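Local atomic coordinates of rutinosidase (PDB entry 6I1A), a protein that hydrolyses glycosidic bonds as a rutinosidase of glycosyl hydrolase family 5, and probably also releases glucose from the non-reducing ends of beta-1,3-glucans. Residues F263-Y268 with V299-W304. Residues are numbered along the deposited sequence; the frame is centred on the assembly and turned at random.
With EDO (1,2-ethanediol), chain H.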
loop_
_atom_site.group_PDB
_atom_site.type_symbol
_atom_site.label_atom_id
_atom_site.label_comp_id
_atom_site.label_asym_id
_atom_site.label_seq_id
_atom_site.Cartn_x
_atom_site.Cartn_y
_atom_site.Cartn_z
ATOM N N PHE A 263 3.644 -4.148 -20.178
ATOM C CA PHE A 263 4.171 -3.846 -18.848
ATOM C C PHE A 263 4.610 -5.119 -18.126
ATOM O O PHE A 263 3.947 -6.143 -18.280
ATOM C CB PHE A 263 3.123 -3.132 -18.006
ATOM C CG PHE A 263 2.838 -1.731 -18.435
ATOM C CD1 PHE A 263 3.747 -0.740 -18.152
ATOM C CD2 PHE A 263 1.574 -1.394 -18.890
ATOM C CE1 PHE A 263 3.487 0.580 -18.494
ATOM C CE2 PHE A 263 1.292 -0.076 -19.236
ATOM C CZ PHE A 263 2.259 0.912 -19.005
ATOM N N ASP A 264 5.659 -5.000 -17.340
ATOM C CA ASP A 264 6.115 -6.090 -16.436
ATOM C C ASP A 264 5.849 -5.629 -15.016
ATOM O O ASP A 264 6.471 -4.645 -14.527
ATOM C CB ASP A 264 7.598 -6.320 -16.618
ATOM C CG ASP A 264 8.217 -7.281 -15.624
ATOM O OD1 ASP A 264 7.430 -7.892 -14.872
ATOM O OD2 ASP A 264 9.478 -7.492 -15.601
ATOM N N THR A 265 4.888 -6.243 -14.337
ATOM C CA THR A 265 4.622 -5.969 -12.929
ATOM C C THR A 265 5.270 -7.007 -12.025
ATOM O O THR A 265 5.373 -8.169 -12.425
ATOM C CB THR A 265 3.122 -5.880 -12.646
ATOM O OG1 THR A 265 2.525 -7.102 -13.106
ATOM C CG2 THR A 265 2.497 -4.662 -13.296
ATOM N N HIS A 266 5.778 -6.554 -10.895
ATOM C CA HIS A 266 6.452 -7.466 -9.940
ATOM C C HIS A 266 5.644 -7.454 -8.656
ATOM O O HIS A 266 5.445 -6.388 -8.082
ATOM C CB HIS A 266 7.884 -6.997 -9.641
ATOM C CG HIS A 266 8.797 -7.119 -10.795
ATOM N ND1 HIS A 266 10.149 -6.773 -10.712
ATOM C CD2 HIS A 266 8.593 -7.560 -12.048
ATOM C CE1 HIS A 266 10.716 -6.988 -11.899
ATOM N NE2 HIS A 266 9.783 -7.456 -12.766
ATOM N N HIS A 267 5.151 -8.604 -8.224
ATOM C CA HIS A 267 4.283 -8.693 -7.021
ATOM C C HIS A 267 4.870 -9.670 -6.016
ATOM O O HIS A 267 4.928 -10.882 -6.316
ATOM C CB HIS A 267 2.855 -9.158 -7.431
ATOM C CG HIS A 267 2.149 -8.196 -8.319
ATOM N ND1 HIS A 267 2.053 -6.858 -8.040
ATOM C CD2 HIS A 267 1.527 -8.419 -9.504
ATOM C CE1 HIS A 267 1.341 -6.289 -9.027
ATOM N NE2 HIS A 267 1.023 -7.209 -9.949
ATOM N N TYR A 268 5.241 -9.148 -4.867
ATOM C CA TYR A 268 5.814 -9.927 -3.765
ATOM C C TYR A 268 5.078 -9.646 -2.484
ATOM O O TYR A 268 4.366 -8.648 -2.330
ATOM C CB TYR A 268 7.308 -9.590 -3.631
ATOM C CG TYR A 268 8.175 -10.119 -4.740
ATOM C CD1 TYR A 268 8.449 -11.469 -4.824
ATOM C CD2 TYR A 268 8.711 -9.283 -5.719
ATOM C CE1 TYR A 268 9.306 -11.993 -5.777
ATOM C CE2 TYR A 268 9.589 -9.799 -6.658
ATOM C CZ TYR A 268 9.868 -11.140 -6.693
ATOM O OH TYR A 268 10.822 -11.622 -7.590
ATOM N N VAL A 299 -0.310 -6.595 -19.731
ATOM C CA VAL A 299 0.512 -6.722 -18.521
ATOM C C VAL A 299 0.972 -8.173 -18.405
ATOM O O VAL A 299 0.203 -9.091 -18.626
ATOM C CB VAL A 299 -0.275 -6.289 -17.282
ATOM C CG1 VAL A 299 0.464 -6.572 -15.958
ATOM C CG2 VAL A 299 -0.628 -4.807 -17.389
ATOM N N PHE A 300 2.206 -8.352 -18.015
ATOM C CA PHE A 300 2.778 -9.668 -17.657
ATOM C C PHE A 300 3.394 -9.552 -16.258
ATOM O O PHE A 300 4.093 -8.586 -15.998
ATOM C CB PHE A 300 3.834 -10.046 -18.671
ATOM C CG PHE A 300 4.460 -11.410 -18.538
ATOM C CD1 PHE A 300 3.726 -12.543 -18.872
ATOM C CD2 PHE A 300 5.752 -11.589 -18.076
ATOM C CE1 PHE A 300 4.281 -13.821 -18.755
ATOM C CE2 PHE A 300 6.317 -12.846 -17.949
ATOM C CZ PHE A 300 5.583 -13.950 -18.333
ATOM N N VAL A 301 3.142 -10.520 -15.376
ATOM C CA VAL A 301 3.645 -10.469 -13.997
ATOM C C VAL A 301 5.017 -11.113 -14.040
ATOM O O VAL A 301 5.165 -12.345 -13.842
ATOM C CB VAL A 301 2.678 -11.123 -12.999
ATOM C CG1 VAL A 301 3.266 -11.091 -11.604
ATOM C CG2 VAL A 301 1.360 -10.389 -13.039
ATOM N N GLY A 302 6.040 -10.342 -14.407
ATOM C CA GLY A 302 7.357 -10.932 -14.675
ATOM C C GLY A 302 8.124 -11.435 -13.475
ATOM O O GLY A 302 9.143 -12.142 -13.701
ATOM N N GLU A 303 7.741 -11.058 -12.285
ATOM C CA GLU A 303 8.336 -11.624 -11.062
ATOM C C GLU A 303 7.225 -11.713 -10.021
ATOM O O GLU A 303 6.471 -10.745 -9.819
ATOM C CB GLU A 303 9.443 -10.794 -10.448
ATOM C CG GLU A 303 10.681 -10.667 -11.289
ATOM C CD GLU A 303 11.826 -9.985 -10.570
ATOM O OE1 GLU A 303 11.827 -9.891 -9.289
ATOM O OE2 GLU A 303 12.736 -9.466 -11.265
ATOM N N TRP A 304 7.241 -12.825 -9.287
ATOM C CA TRP A 304 6.412 -13.050 -8.083
ATOM C C TRP A 304 6.926 -14.285 -7.388
ATOM O O TRP A 304 7.676 -15.095 -7.967
ATOM C CB TRP A 304 4.912 -13.171 -8.426
ATOM C CG TRP A 304 4.551 -14.472 -9.086
ATOM C CD1 TRP A 304 4.893 -14.944 -10.312
ATOM C CD2 TRP A 304 3.757 -15.520 -8.465
ATOM N NE1 TRP A 304 4.320 -16.180 -10.524
ATOM C CE2 TRP A 304 3.632 -16.563 -9.409
ATOM C CE3 TRP A 304 3.134 -15.634 -7.215
ATOM C CZ2 TRP A 304 2.864 -17.694 -9.131
ATOM C CZ3 TRP A 304 2.368 -16.760 -6.950
ATOM C CH2 TRP A 304 2.279 -17.753 -7.910
HETATM C C1 EDO H . 3.774 -0.572 -14.405
HETATM O O1 EDO H . 4.054 0.495 -13.552
HETATM C C2 EDO H . 4.606 -1.716 -13.998
HETATM O O2 EDO H . 5.434 -2.087 -14.988
#
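E303 lies over one face of the H266 ring. E303 CG sits over the ring centre, 3.7 Å from the centroid of the H266 ring, in a CH-pi contact. The carboxylate stacks on the imidazole, the two planes 21° apart. At the edge of the Y268 ring, E303 OE1 accepts a hydrogen bond from Y268 OH at 2.6 Å, on the anti side of the carboxylate. W304 CA lies over a face of the same ring. H266 NE2 donates to D264 OD2 at 2.9 Å, from above the carboxylate plane, while ND1 bonds E194. R92 forms salt bridges with both E303 OE2 and D264 OD2. The strands are parallel neighbours in the TIM barrel of this family, joined through helix 280-290 as a beta-alpha-beta unit. F300 N bonds F263 O at 2.8 Å, and T265 N bonds F300 O. V301 is the centre of an inverse gamma turn. G302 is an extra residue in strand 299-304, so H266 lies opposite E303, and H267 N bonds E303 O at 3.0 Å. The G302 N bond to D264 OD1 is weak. On the other sheet face, T265 OG1 meets V301 CG2 at 3.5 Å and V299 CG1 at 3.6 Å.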